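Local coordinates for protein cytochrome P450 268A2 Cyp268A2 (Mycobacterium marinum, PDB 6BLD) that is a haem-containing protein of the cytochrome P450 family, holding its protoporphyrin in a mostly helical fold, at residues 65-70 / 360-365; 304-309 / 339-344. All blocks are in the same frame, centred on the assembly; numbering follows the deposited sequence.

Interaction 1. Residues 65-70 / 360-365. With HEM (protoporphyrin IX containing Fe), chain B.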
loop_
_atom_site.group_PDB
_atom_site.type_symbol
_atom_site.label_atom_id
_atom_site.label_comp_id
_atom_site.label_asym_id
_atom_site.label_seq_id
_atom_site.Cartn_x
_atom_site.Cartn_y
_atom_site.Cartn_z
ATOM N N THR A 65 14.861 -5.546 -8.874
ATOM C CA THR A 65 15.289 -5.351 -7.497
ATOM C C THR A 65 15.977 -4.019 -7.232
ATOM O O THR A 65 15.983 -3.569 -6.083
ATOM C CB THR A 65 16.239 -6.483 -7.077
ATOM O OG1 THR A 65 17.333 -6.551 -7.998
ATOM C CG2 THR A 65 15.508 -7.820 -7.065
ATOM N N ARG A 66 16.555 -3.384 -8.247
ATOM C CA ARG A 66 17.260 -2.124 -8.060
ATOM C C ARG A 66 16.297 -0.948 -8.155
ATOM O O ARG A 66 15.326 -0.974 -8.917
ATOM C CB ARG A 66 18.379 -1.971 -9.092
ATOM C CG ARG A 66 19.616 -2.797 -8.777
ATOM C CD ARG A 66 20.738 -2.522 -9.764
ATOM N NE ARG A 66 21.916 -3.338 -9.488
ATOM C CZ ARG A 66 22.957 -3.451 -10.307
ATOM N NH1 ARG A 66 22.969 -2.797 -11.461
ATOM N NH2 ARG A 66 23.987 -4.217 -9.972
ATOM N N ARG A 67 16.579 0.093 -7.367
ATOM C CA ARG A 67 15.686 1.247 -7.318
ATOM C C ARG A 67 15.596 1.943 -8.670
ATOM O O ARG A 67 14.502 2.302 -9.118
ATOM C CB ARG A 67 16.151 2.228 -6.241
ATOM C CG ARG A 67 15.242 3.433 -6.076
ATOM C CD ARG A 67 16.035 4.729 -6.038
ATOM N NE ARG A 67 15.202 5.883 -6.361
ATOM C CZ ARG A 67 15.320 6.604 -7.470
ATOM N NH1 ARG A 67 16.243 6.296 -8.370
ATOM N NH2 ARG A 67 14.514 7.637 -7.678
ATOM N N ALA A 68 16.737 2.143 -9.336
ATOM C CA ALA A 68 16.729 2.820 -10.630
ATOM C C ALA A 68 15.902 2.054 -11.654
ATOM O O ALA A 68 15.172 2.657 -12.450
ATOM C CB ALA A 68 18.159 3.015 -11.132
ATOM N N ASP A 69 15.996 0.723 -11.649
ATOM C CA ASP A 69 15.213 -0.071 -12.592
ATOM C C ASP A 69 13.731 -0.054 -12.243
ATOM O O ASP A 69 12.883 -0.098 -13.141
ATOM C CB ASP A 69 15.738 -1.505 -12.636
ATOM C CG ASP A 69 17.111 -1.606 -13.274
ATOM O OD1 ASP A 69 17.411 -0.789 -14.169
ATOM O OD2 ASP A 69 17.888 -2.504 -12.884
ATOM N N ILE A 70 13.403 0.007 -10.949
ATOM C CA ILE A 70 12.008 0.121 -10.533
ATOM C C ILE A 70 11.415 1.433 -11.030
ATOM O O ILE A 70 10.270 1.480 -11.497
ATOM C CB ILE A 70 11.901 -0.017 -9.002
ATOM C CG1 ILE A 70 12.111 -1.475 -8.588
ATOM C CG2 ILE A 70 10.567 0.517 -8.489
ATOM C CD1 ILE A 70 12.146 -1.686 -7.098
ATOM N N PRO A 360 15.103 9.365 -2.061
ATOM C CA PRO A 360 14.422 8.922 -3.285
ATOM C C PRO A 360 13.799 7.534 -3.156
ATOM O O PRO A 360 13.956 6.677 -4.028
ATOM C CB PRO A 360 15.548 8.948 -4.322
ATOM C CG PRO A 360 16.764 8.595 -3.531
ATOM C CD PRO A 360 16.562 9.172 -2.145
ATOM N N HIS A 361 13.085 7.311 -2.056
ATOM C CA HIS A 361 12.459 6.024 -1.812
ATOM C C HIS A 361 11.316 5.785 -2.794
ATOM O O HIS A 361 10.752 6.716 -3.376
ATOM C CB HIS A 361 11.944 5.942 -0.374
ATOM C CG HIS A 361 10.811 6.878 -0.085
ATOM N ND1 HIS A 361 9.500 6.575 -0.385
ATOM C CD2 HIS A 361 10.793 8.109 0.479
ATOM C CE1 HIS A 361 8.724 7.580 -0.022
ATOM N NE2 HIS A 361 9.483 8.524 0.506
ATOM N N VAL A 362 10.978 4.509 -2.972
ATOM C CA VAL A 362 9.887 4.120 -3.857
ATOM C C VAL A 362 8.756 3.519 -3.033
ATOM O O VAL A 362 8.092 2.570 -3.467
ATOM C CB VAL A 362 10.366 3.138 -4.943
ATOM C CG1 VAL A 362 11.206 3.868 -5.982
ATOM C CG2 VAL A 362 11.149 1.990 -4.324
ATOM N N GLY A 363 8.527 4.069 -1.839
ATOM C CA GLY A 363 7.415 3.604 -1.025
ATOM C C GLY A 363 6.069 3.895 -1.663
ATOM O O GLY A 363 5.135 3.096 -1.562
ATOM N N PHE A 364 5.953 5.045 -2.327
ATOM C CA PHE A 364 4.777 5.384 -3.112
ATOM C C PHE A 364 4.900 4.930 -4.562
ATOM O O PHE A 364 4.199 5.460 -5.432
ATOM C CB PHE A 364 4.517 6.892 -3.054
ATOM C CG PHE A 364 4.179 7.399 -1.677
ATOM C CD1 PHE A 364 2.992 7.039 -1.062
ATOM C CD2 PHE A 364 5.047 8.245 -1.004
ATOM C CE1 PHE A 364 2.678 7.509 0.203
ATOM C CE2 PHE A 364 4.739 8.718 0.259
ATOM C CZ PHE A 364 3.553 8.347 0.864
ATOM N N GLY A 365 5.773 3.963 -4.836
ATOM C CA GLY A 365 6.023 3.510 -6.186
ATOM C C GLY A 365 7.197 4.227 -6.828
ATOM O O GLY A 365 7.783 5.163 -6.278
HETATM C CHA HEM B . -1.343 3.995 -5.765
HETATM C CHB HEM B . -4.785 5.752 -2.827
HETATM C CHC HEM B . -1.615 5.811 0.853
HETATM C CHD HEM B . 1.481 3.259 -1.896
HETATM C C1A HEM B . -2.549 4.474 -5.300
HETATM C C2A HEM B . -3.763 4.645 -6.074
HETATM C C3A HEM B . -4.709 5.130 -5.266
HETATM C C4A HEM B . -4.135 5.282 -3.945
HETATM C CMA HEM B . -6.161 5.469 -5.669
HETATM C CAA HEM B . -3.926 4.331 -7.576
HETATM C CBA HEM B . -3.398 5.517 -8.379
HETATM C CGA HEM B . -3.366 5.176 -9.846
HETATM O O1A HEM B . -3.298 6.117 -10.679
HETATM O O2A HEM B . -3.416 3.965 -10.185
HETATM C C1B HEM B . -4.215 5.984 -1.594
HETATM C C2B HEM B . -4.842 6.676 -0.492
HETATM C C3B HEM B . -3.988 6.708 0.529
HETATM C C4B HEM B . -2.767 6.024 0.118
HETATM C CMB HEM B . -6.260 7.287 -0.489
HETATM C CAB HEM B . -4.335 7.376 1.881
HETATM C CBB HEM B . -3.452 7.517 2.869
HETATM C C1C HEM B . -0.491 5.128 0.428
HETATM C C2C HEM B . 0.727 4.917 1.189
HETATM C C3C HEM B . 1.574 4.202 0.423
HETATM C C4C HEM B . 0.926 3.955 -0.845
HETATM C CMC HEM B . 0.934 5.432 2.633
HETATM C CAC HEM B . 3.008 3.701 0.713
HETATM C CBC HEM B . 3.737 4.100 1.759
HETATM C C1D HEM B . 1.008 3.244 -3.189
HETATM C C2D HEM B . 1.657 2.640 -4.333
HETATM C C3D HEM B . 0.880 2.838 -5.404
HETATM C C4D HEM B . -0.292 3.581 -4.975
HETATM C CMD HEM B . 3.010 1.896 -4.301
HETATM C CAD HEM B . 1.176 2.371 -6.847
HETATM C CBD HEM B . 2.182 3.326 -7.485
HETATM C CGD HEM B . 2.543 2.875 -8.877
HETATM O O1D HEM B . 3.407 3.534 -9.513
HETATM O O2D HEM B . 1.975 1.859 -9.352
HETATM N NA HEM B . -2.815 4.873 -4.002
HETATM N NB HEM B . -2.950 5.600 -1.188
HETATM N NC HEM B . -0.330 4.529 -0.807
HETATM N ND HEM B . -0.175 3.809 -3.618
HETATM FE FE HEM B . -1.463 4.909 -2.463
#

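Interaction 2. Residues 304-309 / 339-344. With HEM (protoporphyrin IX containing Fe), chain B.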
loop_
_atom_site.group_PDB
_atom_site.type_symbol
_atom_site.label_atom_id
_atom_site.label_comp_id
_atom_site.label_asym_id
_atom_site.label_seq_id
_atom_site.Cartn_x
_atom_site.Cartn_y
_atom_site.Cartn_z
ATOM N N TRP A 304 11.106 3.110 5.503
ATOM C CA TRP A 304 11.327 2.021 6.446
ATOM C C TRP A 304 10.193 1.006 6.397
ATOM O O TRP A 304 10.435 -0.205 6.460
ATOM C CB TRP A 304 11.483 2.581 7.860
ATOM C CG TRP A 304 11.972 1.575 8.858
ATOM C CD1 TRP A 304 11.214 0.842 9.723
ATOM C CD2 TRP A 304 13.334 1.195 9.097
ATOM N NE1 TRP A 304 12.017 0.028 10.485
ATOM C CE2 TRP A 304 13.322 0.226 10.121
ATOM C CE3 TRP A 304 14.560 1.579 8.546
ATOM C CZ2 TRP A 304 14.488 -0.364 10.603
ATOM C CZ3 TRP A 304 15.717 0.992 9.027
ATOM C CH2 TRP A 304 15.672 0.031 10.046
ATOM N N ALA A 305 8.950 1.474 6.278
ATOM C CA ALA A 305 7.818 0.554 6.266
ATOM C C ALA A 305 7.706 -0.166 4.929
ATOM O O ALA A 305 7.621 -1.399 4.882
ATOM C CB ALA A 305 6.526 1.306 6.584
ATOM N N THR A 306 7.727 0.594 3.827
ATOM C CA THR A 306 7.413 0.096 2.491
ATOM C C THR A 306 6.206 -0.835 2.572
ATOM O O THR A 306 6.333 -2.043 2.329
ATOM C CB THR A 306 8.626 -0.609 1.872
ATOM O OG1 THR A 306 9.788 0.212 2.039
ATOM C CG2 THR A 306 8.411 -0.850 0.384
ATOM N N PRO A 307 5.027 -0.318 2.934
ATOM C CA PRO A 307 3.875 -1.210 3.141
ATOM C C PRO A 307 3.452 -1.944 1.886
ATOM O O PRO A 307 2.935 -3.062 1.981
ATOM C CB PRO A 307 2.778 -0.260 3.638
ATOM C CG PRO A 307 3.158 1.062 3.105
ATOM C CD PRO A 307 4.662 1.098 3.107
ATOM N N VAL A 308 3.648 -1.351 0.713
ATOM C CA VAL A 308 3.424 -2.038 -0.553
ATOM C C VAL A 308 4.762 -2.622 -0.990
ATOM O O VAL A 308 5.682 -1.887 -1.355
ATOM C CB VAL A 308 2.848 -1.097 -1.616
ATOM C CG1 VAL A 308 2.520 -1.872 -2.882
ATOM C CG2 VAL A 308 1.614 -0.390 -1.083
ATOM N N MET A 309 4.873 -3.949 -0.945
ATOM C CA MET A 309 6.118 -4.619 -1.293
ATOM C C MET A 309 6.240 -4.895 -2.785
ATOM O O MET A 309 7.343 -4.819 -3.338
ATOM C CB MET A 309 6.247 -5.933 -0.523
ATOM C CG MET A 309 6.357 -5.768 0.979
ATOM S SD MET A 309 6.672 -7.336 1.805
ATOM C CE MET A 309 5.236 -8.287 1.303
ATOM N N GLY A 339 14.170 -2.133 -3.615
ATOM C CA GLY A 339 14.575 -0.827 -4.101
ATOM C C GLY A 339 14.842 0.169 -2.993
ATOM O O GLY A 339 15.700 1.047 -3.136
ATOM N N ASN A 340 14.122 0.055 -1.876
ATOM C CA ASN A 340 14.334 0.959 -0.753
ATOM C C ASN A 340 15.507 0.548 0.126
ATOM O O ASN A 340 15.893 1.317 1.014
ATOM C CB ASN A 340 13.058 1.060 0.086
ATOM C CG ASN A 340 12.021 1.964 -0.550
ATOM O OD1 ASN A 340 12.347 2.800 -1.393
ATOM N ND2 ASN A 340 10.764 1.799 -0.153
ATOM N N TRP A 341 16.075 -0.639 -0.092
ATOM C CA TRP A 341 17.309 -1.055 0.563
ATOM C C TRP A 341 18.483 -1.083 -0.411
ATOM O O TRP A 341 19.524 -1.677 -0.111
ATOM C CB TRP A 341 17.130 -2.424 1.222
ATOM C CG TRP A 341 16.883 -2.344 2.701
ATOM C CD1 TRP A 341 17.735 -2.726 3.696
ATOM C CD2 TRP A 341 15.708 -1.841 3.348
ATOM N NE1 TRP A 341 17.161 -2.497 4.923
ATOM C CE2 TRP A 341 15.917 -1.954 4.737
ATOM C CE3 TRP A 341 14.498 -1.311 2.888
ATOM C CZ2 TRP A 341 14.962 -1.553 5.670
ATOM C CZ3 TRP A 341 13.551 -0.914 3.817
ATOM C CH2 TRP A 341 13.788 -1.038 5.191
ATOM N N ASP A 342 18.331 -0.442 -1.568
ATOM C CA ASP A 342 19.355 -0.449 -2.607
ATOM C C ASP A 342 20.563 0.359 -2.146
ATOM O O ASP A 342 20.474 1.579 -1.972
ATOM C CB ASP A 342 18.780 0.117 -3.902
ATOM C CG ASP A 342 19.618 -0.230 -5.118
ATOM O OD1 ASP A 342 20.771 -0.678 -4.943
ATOM O OD2 ASP A 342 19.120 -0.052 -6.250
ATOM N N GLU A 343 21.697 -0.319 -1.950
ATOM C CA GLU A 343 22.927 0.379 -1.596
ATOM C C GLU A 343 23.405 1.297 -2.712
ATOM O O GLU A 343 24.215 2.195 -2.460
ATOM C CB GLU A 343 24.022 -0.628 -1.240
ATOM C CG GLU A 343 23.637 -1.600 -0.136
ATOM C CD GLU A 343 24.065 -1.119 1.237
ATOM O OE1 GLU A 343 24.365 0.085 1.380
ATOM O OE2 GLU A 343 24.101 -1.946 2.173
ATOM N N ASP A 344 22.922 1.091 -3.938
ATOM C CA ASP A 344 23.213 1.972 -5.062
ATOM C C ASP A 344 22.453 3.289 -4.996
ATOM O O ASP A 344 22.679 4.152 -5.853
ATOM C CB ASP A 344 22.883 1.265 -6.378
ATOM C CG ASP A 344 24.118 0.816 -7.128
ATOM O OD1 ASP A 344 25.200 0.742 -6.508
ATOM O OD2 ASP A 344 24.004 0.533 -8.340
HETATM C CHA HEM B . -1.343 3.995 -5.765
HETATM C CHB HEM B . -4.785 5.752 -2.827
HETATM C CHC HEM B . -1.615 5.811 0.853
HETATM C CHD HEM B . 1.481 3.259 -1.896
HETATM C C1A HEM B . -2.549 4.474 -5.300
HETATM C C2A HEM B . -3.763 4.645 -6.074
HETATM C C3A HEM B . -4.709 5.130 -5.266
HETATM C C4A HEM B . -4.135 5.282 -3.945
HETATM C CMA HEM B . -6.161 5.469 -5.669
HETATM C CAA HEM B . -3.926 4.331 -7.576
HETATM C CBA HEM B . -3.398 5.517 -8.379
HETATM C CGA HEM B . -3.366 5.176 -9.846
HETATM O O1A HEM B . -3.298 6.117 -10.679
HETATM O O2A HEM B . -3.416 3.965 -10.185
HETATM C C1B HEM B . -4.215 5.984 -1.594
HETATM C C2B HEM B . -4.842 6.676 -0.492
HETATM C C3B HEM B . -3.988 6.708 0.529
HETATM C C4B HEM B . -2.767 6.024 0.118
HETATM C CMB HEM B . -6.260 7.287 -0.489
HETATM C CAB HEM B . -4.335 7.376 1.881
HETATM C CBB HEM B . -3.452 7.517 2.869
HETATM C C1C HEM B . -0.491 5.128 0.428
HETATM C C2C HEM B . 0.727 4.917 1.189
HETATM C C3C HEM B . 1.574 4.202 0.423
HETATM C C4C HEM B . 0.926 3.955 -0.845
HETATM C CMC HEM B . 0.934 5.432 2.633
HETATM C CAC HEM B . 3.008 3.701 0.713
HETATM C CBC HEM B . 3.737 4.100 1.759
HETATM C C1D HEM B . 1.008 3.244 -3.189
HETATM C C2D HEM B . 1.657 2.640 -4.333
HETATM C C3D HEM B . 0.880 2.838 -5.404
HETATM C C4D HEM B . -0.292 3.581 -4.975
HETATM C CMD HEM B . 3.010 1.896 -4.301
HETATM C CAD HEM B . 1.176 2.371 -6.847
HETATM C CBD HEM B . 2.182 3.326 -7.485
HETATM C CGD HEM B . 2.543 2.875 -8.877
HETATM O O1D HEM B . 3.407 3.534 -9.513
HETATM O O2D HEM B . 1.975 1.859 -9.352
HETATM N NA HEM B . -2.815 4.873 -4.002
HETATM N NB HEM B . -2.950 5.600 -1.188
HETATM N NC HEM B . -0.330 4.529 -0.807
HETATM N ND HEM B . -0.175 3.809 -3.618
HETATM FE FE HEM B . -1.463 4.909 -2.463
#

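Interaction 1. Residues 65-70 / 360-365
Arg67 reaches across to Pro360 and sets its NE on the proline carbonyl. The hydrogen bond from Arg67 NE to Pro360 O is 2.8 Å long. Its N-H...O angle is 152°, so it is moderately straight. The donor lies in the carbonyl plane of Pro360. The acceptor sits at the edge of the guanidinium, tilted slightly from its plane.

The torsions of Arg67 explain the reach. CG is anti to the backbone N (chi1 -177°), and the chain then bends at chi2 (-133°). The arginine crosses the proline at about a right angle. Pro360 CB packs against the guanidinium, 3.7 Å from Arg67 NE.

Next to this bond is a small apolar patch. Val362 points its CG1 at helix 67-75, where it meets the aliphatic stem of Arg67 and one branch of Ile70. Val362 CG1 is 4.1 Å from Arg67 CG and 4.2 Å from Ile70 CG2. The valine and the isoleucine are both buried.

His361 turns away from the helix. Its ring takes a bond in its plane from the backbone, Gly363 N to His361 ND1, at 3.1 Å. His361 NE2 is bonded to Glu299, so both ring nitrogens have partners and the rotation of the ring is fixed.

Val362 to Gly365 form a type I turn that carries the segment to the haem. Phe364 CE1 lies 3.4 Å from HEM C2C. Gly365 has positive phi and lies against the haem, with Gly365 N 3.5 Å from HEM CMD. This glycine-rich loop, with Phe364 touching Cys372, is the haem-binding loop characteristic of cytochromes P450, here braced against helix 67-75.

Interaction 2. Residues 304-309 / 339-344
Two tryptophans, Trp304 and Trp341, meet at an oblique angle. Their six-membered rings have centroids 5.7 Å apart and planes at 45°. Trp341 CZ2 comes 4.3 Å from Trp304 CE3.

The rim of Trp341 also meets the backbone at the end of helix 290-305. Trp341 CH2 is 3.7 Å from Trp304 O, with the oxygen in the plane of the indole. Arg303 makes a cation-pi contact with Trp341. Trp304 also meets the ring of Phe279.

The polar part of the contact lies nearer the haem. Asn340 and Thr306 approach from opposite directions. Asn340 ND2 gives a hydrogen bond of 2.9 Å to Thr306 OG1, nearly straight at 163°. The acceptor lies close to the amide plane. Thr306 OG1 stands anti to its carbonyl carbon (chi1 -48°), which turns it toward the asparagine. The same hydroxyl is bonded to Arg303 O. Thr306 has positive phi, and with it the chain leaves the helix.

Beyond this point the segment passes to the haem. Pro307 CG touches HEM CBC at 3.4 Å, and Val308 CG2 lies 3.7 Å from HEM CHD.

Asn340 uses both ends of its amide, as its OD1 is satisfied by Val362 N. This fixes which way the amide faces. Because Asn340 ND2 donates to Thr306 OG1, the threonine hydroxyl can give its own proton to Arg303 O. The buried polar atoms Thr306 OG1, Asn340 ND2 and Asn340 OD1 therefore all have partners, which tie the helix end to two loops.

Overall arrangement
Both interactions are partly buried, and their centres are about 7 Å apart on the same side of the chain's centre. They join directly. Asp342 OD2 of interaction 2 lies 2.8 Å from Arg67 N of interaction 1, probably a hydrogen bond, at the start of helix 67-75. The amide of Asn340 makes a second link, to segment 360-365. Segments 360-365 and 304-309 both touch the haem. In interaction 1 the buried pair is apolar, Ile70 and Val362; in interaction 2 it is polar, Thr306 and Asn340. The chemistry differs. Interaction 1 pairs an arginine with a backbone carbonyl. Interaction 2 joins two side chains by a hydrogen bond and adds an aromatic pair.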